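Local coordinates for Non-structural protein 3 (PDB 6LN0) that probably processes the viral polyprotein through a zinc-binding papain-like protease domain and also carries a macro domain of the kind that binds ADP-ribose, at residues T272-R277 / S324-S329; A377-T382 / V418-R423; V316-V321 / T342-V347. All blocks are in the same frame, centred on the assembly; numbering follows the deposited sequence.

Contact 1. Residues T272-R277 / S324-S329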
# COMPACT_ATOMS: atom_id res chain seq x y z
N THR A 272 28.39 26.64 3.69
CA THR A 272 29.04 26.11 4.88
C THR A 272 30.05 25.05 4.47
O THR A 272 30.28 24.78 3.29
CB THR A 272 28.03 25.50 5.85
OG1 THR A 272 27.74 24.18 5.40
CG2 THR A 272 26.76 26.30 5.88
N ALA A 273 30.67 24.43 5.47
CA ALA A 273 31.73 23.47 5.22
C ALA A 273 31.30 22.05 5.54
O ALA A 273 32.15 21.16 5.61
CB ALA A 273 32.98 23.85 6.02
N TYR A 274 30.01 21.82 5.74
CA TYR A 274 29.51 20.55 6.23
C TYR A 274 29.50 19.52 5.10
O TYR A 274 29.45 19.86 3.92
CB TYR A 274 28.10 20.71 6.79
CG TYR A 274 27.97 21.68 7.95
CD1 TYR A 274 28.91 21.69 8.98
CD2 TYR A 274 26.91 22.57 8.02
CE1 TYR A 274 28.79 22.57 10.03
CE2 TYR A 274 26.77 23.45 9.06
CZ TYR A 274 27.71 23.45 10.08
OH TYR A 274 27.58 24.34 11.14
N GLN A 275 29.54 18.24 5.49
CA GLN A 275 29.45 17.13 4.54
C GLN A 275 28.32 16.19 4.94
O GLN A 275 28.32 15.64 6.04
CB GLN A 275 30.77 16.36 4.44
CG GLN A 275 30.58 15.02 3.70
CD GLN A 275 31.87 14.34 3.29
OE1 GLN A 275 32.90 14.49 3.95
NE2 GLN A 275 31.81 13.58 2.20
N PHE A 276 27.37 15.98 4.03
CA PHE A 276 26.23 15.10 4.28
C PHE A 276 26.68 13.66 4.57
O PHE A 276 27.66 13.17 4.01
CB PHE A 276 25.32 15.08 3.06
CG PHE A 276 24.51 16.32 2.88
CD1 PHE A 276 23.61 16.72 3.86
CD2 PHE A 276 24.59 17.05 1.69
CE1 PHE A 276 22.84 17.85 3.68
CE2 PHE A 276 23.82 18.18 1.50
CZ PHE A 276 22.94 18.59 2.49
N ARG A 277 25.91 12.97 5.40
CA ARG A 277 26.10 11.54 5.57
C ARG A 277 25.89 10.80 4.24
O ARG A 277 25.28 11.33 3.31
CB ARG A 277 25.13 11.02 6.64
CG ARG A 277 23.71 10.91 6.17
CD ARG A 277 22.82 10.68 7.35
NE ARG A 277 21.42 10.90 7.06
CZ ARG A 277 20.61 9.97 6.57
NH1 ARG A 277 21.06 8.76 6.29
NH2 ARG A 277 19.33 10.26 6.35
N SER A 324 24.29 16.09 8.38
CA SER A 324 25.68 16.29 8.04
C SER A 324 26.56 16.00 9.26
O SER A 324 26.09 15.61 10.32
CB SER A 324 25.90 17.72 7.54
OG SER A 324 25.70 18.64 8.61
N ASP A 325 27.86 16.20 9.09
CA ASP A 325 28.81 16.10 10.19
C ASP A 325 28.89 17.37 11.06
O ASP A 325 29.86 17.51 11.79
CB ASP A 325 30.20 15.77 9.64
CG ASP A 325 30.78 16.88 8.76
OD1 ASP A 325 30.05 17.83 8.39
OD2 ASP A 325 31.98 16.80 8.41
N ALA A 326 27.91 18.28 11.03
CA ALA A 326 28.03 19.53 11.77
C ALA A 326 28.12 19.27 13.26
O ALA A 326 27.21 18.67 13.86
CB ALA A 326 26.83 20.44 11.50
N ALA A 327 29.18 19.77 13.87
CA ALA A 327 29.39 19.65 15.31
C ALA A 327 30.55 20.53 15.69
O ALA A 327 31.47 20.73 14.90
CB ALA A 327 29.67 18.20 15.73
N PHE A 328 30.47 21.07 16.90
CA PHE A 328 31.54 21.86 17.46
C PHE A 328 31.48 21.76 18.98
O PHE A 328 30.46 21.38 19.55
CB PHE A 328 31.47 23.33 17.01
CG PHE A 328 30.35 24.12 17.63
CD1 PHE A 328 30.56 24.85 18.79
CD2 PHE A 328 29.10 24.18 17.02
CE1 PHE A 328 29.53 25.60 19.36
CE2 PHE A 328 28.06 24.93 17.58
CZ PHE A 328 28.27 25.63 18.76
N SER A 329 32.62 22.06 19.60
CA SER A 329 32.74 22.23 21.04
C SER A 329 33.22 23.65 21.35
O SER A 329 33.90 24.28 20.52
CB SER A 329 33.71 21.20 21.62
OG SER A 329 35.04 21.55 21.28
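Tyr274 has CG anti to its carbonyl carbon (chi1 -60°), with CB directed toward segment 324-329. Asp325 has CG in the crowded position between its backbone N and carbonyl carbon (chi1 64°), which brings the carboxylate back to loop 272-277.

The Tyr274 ring lies against Ala326. The methyl CB of Ala326 sits over one face, 3.4 Å from the ring centroid, in a CH-pi contact. It is shifted toward the rim, and its closest ring atom is Tyr274 CE1 at 3.2 Å, so the fit is tight. Val321 of helix 313-322 also touches Tyr274, and Tyr274 OH makes a weak hydrogen bond to Gly376 O.

Asp325 grips the backbone of Gln275 twice. Gln275 N donates to Asp325 OD1 over 3.0 Å in an almost straight bond (171°), reaching the oxygen from above the carboxylate plane. In return Asp325 N donates to Gln275 O at 3.1 Å, from above the carbonyl plane. Ser324 CA adds a CH...O contact to Gln275 O at 3.4 Å. A single beta bridge pairs Phe276 with Ser324, whose OG is hydrogen-bonded to Val321 O.

Thr272 OG1 accepts from Tyr274 N at 3.3 Å, forming an ST turn. The arrangement joins an interhelical loop to the lead-in of strand 327-332, consistent with the meeting of helical thumb and zinc-bearing fingers in a papain-like protease.

Contact 2. Residues A377-T382 / V418-R423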
# COMPACT_ATOMS: atom_id res chain seq x y z
N ALA A 377 29.18 27.23 12.71
CA ALA A 377 27.88 26.90 13.25
C ALA A 377 26.81 27.72 12.54
O ALA A 377 27.04 28.88 12.20
CB ALA A 377 27.83 27.16 14.76
N VAL A 378 25.65 27.10 12.31
CA VAL A 378 24.46 27.78 11.80
C VAL A 378 23.59 28.13 12.99
O VAL A 378 23.36 27.30 13.87
CB VAL A 378 23.67 26.90 10.81
CG1 VAL A 378 22.30 27.51 10.55
CG2 VAL A 378 24.45 26.74 9.52
N ALA A 379 23.07 29.35 13.01
CA ALA A 379 22.16 29.80 14.05
C ALA A 379 20.84 30.18 13.41
O ALA A 379 20.82 30.72 12.30
CB ALA A 379 22.73 31.00 14.82
N ILE A 380 19.74 29.87 14.08
CA ILE A 380 18.42 30.22 13.58
C ILE A 380 17.70 31.00 14.66
O ILE A 380 17.83 30.73 15.85
CB ILE A 380 17.57 29.00 13.12
CG1 ILE A 380 17.48 27.92 14.19
CG2 ILE A 380 18.07 28.45 11.79
CD1 ILE A 380 16.36 26.89 13.88
N GLY A 381 16.93 31.98 14.20
CA GLY A 381 16.15 32.85 15.05
C GLY A 381 15.52 33.88 14.15
O GLY A 381 15.58 33.75 12.93
N THR A 382 14.94 34.92 14.72
CA THR A 382 14.50 36.05 13.89
C THR A 382 14.93 37.37 14.50
O THR A 382 14.62 37.65 15.66
CB THR A 382 13.00 36.05 13.71
OG1 THR A 382 12.59 34.74 13.31
CG2 THR A 382 12.62 37.06 12.63
N VAL A 418 16.64 35.09 9.22
CA VAL A 418 16.13 33.91 9.93
C VAL A 418 17.14 32.78 10.05
O VAL A 418 16.89 31.82 10.78
CB VAL A 418 14.82 33.38 9.32
CG1 VAL A 418 13.73 34.41 9.50
CG2 VAL A 418 15.01 33.00 7.84
N ALA A 419 18.29 32.88 9.40
CA ALA A 419 19.37 31.93 9.65
C ALA A 419 20.66 32.59 9.21
O ALA A 419 20.67 33.34 8.23
CB ALA A 419 19.15 30.61 8.90
N THR A 420 21.75 32.30 9.93
CA THR A 420 23.08 32.81 9.61
C THR A 420 24.09 31.69 9.81
O THR A 420 23.92 30.83 10.68
CB THR A 420 23.49 34.00 10.50
OG1 THR A 420 23.30 33.65 11.87
CG2 THR A 420 22.65 35.24 10.18
N TYR A 421 25.14 31.70 8.99
CA TYR A 421 26.26 30.78 9.15
C TYR A 421 27.48 31.55 9.64
O TYR A 421 27.86 32.56 9.04
CB TYR A 421 26.59 30.05 7.85
CG TYR A 421 27.86 29.27 7.98
CD1 TYR A 421 27.91 28.12 8.77
CD2 TYR A 421 29.04 29.70 7.36
CE1 TYR A 421 29.09 27.40 8.93
CE2 TYR A 421 30.21 28.98 7.51
CZ TYR A 421 30.22 27.82 8.30
OH TYR A 421 31.36 27.08 8.47
N HIS A 422 28.10 31.06 10.70
CA HIS A 422 29.24 31.70 11.34
C HIS A 422 30.44 30.76 11.23
O HIS A 422 30.53 29.77 11.96
CB HIS A 422 28.94 32.01 12.80
CG HIS A 422 27.63 32.70 13.02
ND1 HIS A 422 27.52 34.07 13.20
CD2 HIS A 422 26.37 32.21 13.13
CE1 HIS A 422 26.25 34.39 13.40
NE2 HIS A 422 25.53 33.28 13.37
N ARG A 423 31.36 31.05 10.32
CA ARG A 423 32.60 30.29 10.30
C ARG A 423 33.46 30.66 11.50
O ARG A 423 33.33 31.74 12.08
CB ARG A 423 33.38 30.57 9.01
CG ARG A 423 34.01 31.95 8.97
CD ARG A 423 35.41 31.89 8.37
NE ARG A 423 35.46 30.94 7.26
CZ ARG A 423 35.44 31.30 5.98
NH1 ARG A 423 35.38 32.59 5.65
NH2 ARG A 423 35.48 30.38 5.02
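The His422 ring is met at its edge. Ala377 O lies in the ring plane, 3.5 Å from His422 CD2, and Ala379 CB is at the edge, 3.9 Å from His422 NE2. The Tyr421 ring carries Arg423 N over one face, toward the rim. At its edge, Val378 CG2 is 3.8 Å from Tyr421 CD1. The two side chains cross at about a right angle. That methyl stands anti to the carbonyl carbon, beside the backbone N.

His422 NE2 also donates to Thr420 OG1 at 2.7 Å, but the bond is bent (119°) and weak. Thr420 OG1 has a better partner in Tyr351 OH.

His422 shares its face of the sheet with Ala377, Ala379 and Thr420; Tyr421 shares the other with Val378, Ile380 and Ala419. The backbones between them form the ladder. Ala379 and Thr420 are a hydrogen-bonded pair: Ala379 N reaches Thr420 O at 2.9 Å, nearly along the C=O axis, and Thr420 N returns to Ala379 O. Ala377 and His422 form the next such pair, with His422 N to Ala377 O at 2.9 Å. The bond from Gly381 N to Val418 O is weak, at 3.4 Å.

Ile380 CG2 packs on Ala419 CB at 3.8 Å, and Val378 meets Ile317 and Val321 of helix 313-322. This antiparallel strand pair (154° between directions), loosening at Val418, belongs to the mixed sheet of the protease domain.

Contact 3. Residues V316-V321 / T342-V347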
# COMPACT_ATOMS: atom_id res chain seq x y z
N VAL A 316 14.38 23.89 6.49
CA VAL A 316 15.27 23.31 5.48
C VAL A 316 16.70 23.28 5.98
O VAL A 316 17.34 22.22 6.02
CB VAL A 316 15.14 24.07 4.15
CG1 VAL A 316 16.15 23.53 3.14
CG2 VAL A 316 13.71 23.99 3.64
N ILE A 317 17.24 24.44 6.39
CA ILE A 317 18.65 24.46 6.77
C ILE A 317 18.88 23.57 7.99
O ILE A 317 19.95 22.95 8.11
CB ILE A 317 19.15 25.91 7.01
CG1 ILE A 317 20.65 25.87 7.26
CG2 ILE A 317 18.49 26.58 8.22
CD1 ILE A 317 21.41 25.25 6.11
N SER A 318 17.90 23.46 8.87
CA SER A 318 18.07 22.60 10.03
C SER A 318 18.03 21.13 9.63
O SER A 318 18.76 20.31 10.20
CB SER A 318 17.00 22.91 11.08
OG SER A 318 16.77 21.76 11.89
N LEU A 319 17.19 20.78 8.65
CA LEU A 319 17.19 19.43 8.12
C LEU A 319 18.54 19.07 7.50
O LEU A 319 19.11 18.02 7.79
CB LEU A 319 16.08 19.27 7.08
CG LEU A 319 16.22 17.98 6.27
CD1 LEU A 319 15.67 16.84 7.08
CD2 LEU A 319 15.50 18.12 4.95
N LEU A 320 19.07 19.95 6.66
CA LEU A 320 20.33 19.67 5.98
C LEU A 320 21.46 19.51 6.98
O LEU A 320 22.24 18.55 6.91
CB LEU A 320 20.65 20.77 4.98
CG LEU A 320 19.58 20.97 3.90
CD1 LEU A 320 20.04 22.05 2.92
CD2 LEU A 320 19.24 19.63 3.19
N VAL A 321 21.57 20.45 7.93
CA VAL A 321 22.70 20.47 8.86
C VAL A 321 22.68 19.23 9.76
O VAL A 321 23.72 18.60 10.00
CB VAL A 321 22.69 21.77 9.69
CG1 VAL A 321 23.56 21.62 10.92
CG2 VAL A 321 23.17 22.93 8.85
N THR A 342 25.76 19.64 18.32
CA THR A 342 25.61 19.17 16.96
C THR A 342 24.34 19.78 16.39
O THR A 342 23.44 20.15 17.14
CB THR A 342 25.56 17.64 16.91
OG1 THR A 342 24.29 17.25 17.40
CG2 THR A 342 26.60 17.06 17.82
N GLY A 343 24.27 19.87 15.07
CA GLY A 343 23.12 20.49 14.44
C GLY A 343 23.21 22.01 14.50
O GLY A 343 24.22 22.61 14.91
N VAL A 344 22.10 22.64 14.11
CA VAL A 344 22.01 24.09 14.16
C VAL A 344 21.80 24.54 15.60
O VAL A 344 21.32 23.79 16.44
CB VAL A 344 20.87 24.60 13.25
CG1 VAL A 344 21.06 24.17 11.81
CG2 VAL A 344 19.55 24.13 13.79
N ILE A 345 22.15 25.80 15.88
CA ILE A 345 21.79 26.42 17.14
C ILE A 345 20.46 27.13 16.98
O ILE A 345 20.30 27.98 16.10
CB ILE A 345 22.85 27.42 17.61
CG1 ILE A 345 24.26 26.85 17.47
CG2 ILE A 345 22.56 27.82 19.04
CD1 ILE A 345 25.32 27.90 17.85
N SER A 346 19.54 26.84 17.85
CA SER A 346 18.22 27.44 17.81
C SER A 346 18.23 28.53 18.87
O SER A 346 18.03 28.26 20.06
CB SER A 346 17.16 26.37 18.03
OG SER A 346 15.99 26.90 18.62
N VAL A 347 18.53 29.77 18.47
CA VAL A 347 18.70 30.87 19.42
C VAL A 347 17.30 31.44 19.63
O VAL A 347 16.82 32.28 18.86
CB VAL A 347 19.69 31.92 18.93
CG1 VAL A 347 19.95 32.94 20.04
CG2 VAL A 347 20.97 31.27 18.43
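Apolar contact carries this meeting of a helix with the break in a strand, and Val344 is its centre. Its CB points toward helix 313-322, and its two methyls divide the work. CG1, anti to the carbonyl carbon (chi1 -58°), rests 3.6 Å from Val321 CB. The same methyl lies 3.8 Å from Ser318 CA, so it fits between residues one helical turn apart. CG2 takes the crowded position between backbone N and carbonyl carbon. Val344 CG2 meets Ser318 CB at 3.9 Å. Val321 and Val344 cross obliquely.

Side chain against backbone is the second kind. Val321 CG1, anti to its own backbone N, lies 3.6 Å from Gly343 C and 3.7 Å from Val344 N. It therefore packs on the peptide between these two residues. Gly343 has a positive phi (78°), part of the break that comes before the short strand 345-346.

Polar bonds do not cross between the segments. The helix keeps its own i to i+4 hydrogen bonds, as in Val321 N to Ile317 O at 3.0 Å. Val344 O is bonded to His341 NE2, while Ile345 pairs through its backbone with Val378 and Ile380.

Val378 of strand 376-383 touches both Val344 and Ile317, and so extends the apolar layer. The helix thus packs on the break in strand 338-346, at Gly343 and Val344, consistent with thumb helices packing on the beta-sheet of the palm and fingers in a coronavirus papain-like protease.

All three contacts lie in the protease part of the chain and reach the same mixed sheet. Centres of contacts 2 and 3 are about 8 Å apart, those of contacts 1 and 3 about 10 Å, and those of contacts 1 and 2 about 14 Å. Contacts 1 and 3 cross along the chain, because their segments alternate: 272-277, 316-321, 324-329, 342-347. Contact 2 opens after both have closed. Strands 338-346 and 376-383 are neighbours, which puts contacts 2 and 3 side by side. Val321 is shared by contacts 1 and 3. Helix 313-322 and the 272-277 loop are thus joined to a sheet whose strand 327-332 runs on to zinc ligands Cys334 and Cys335.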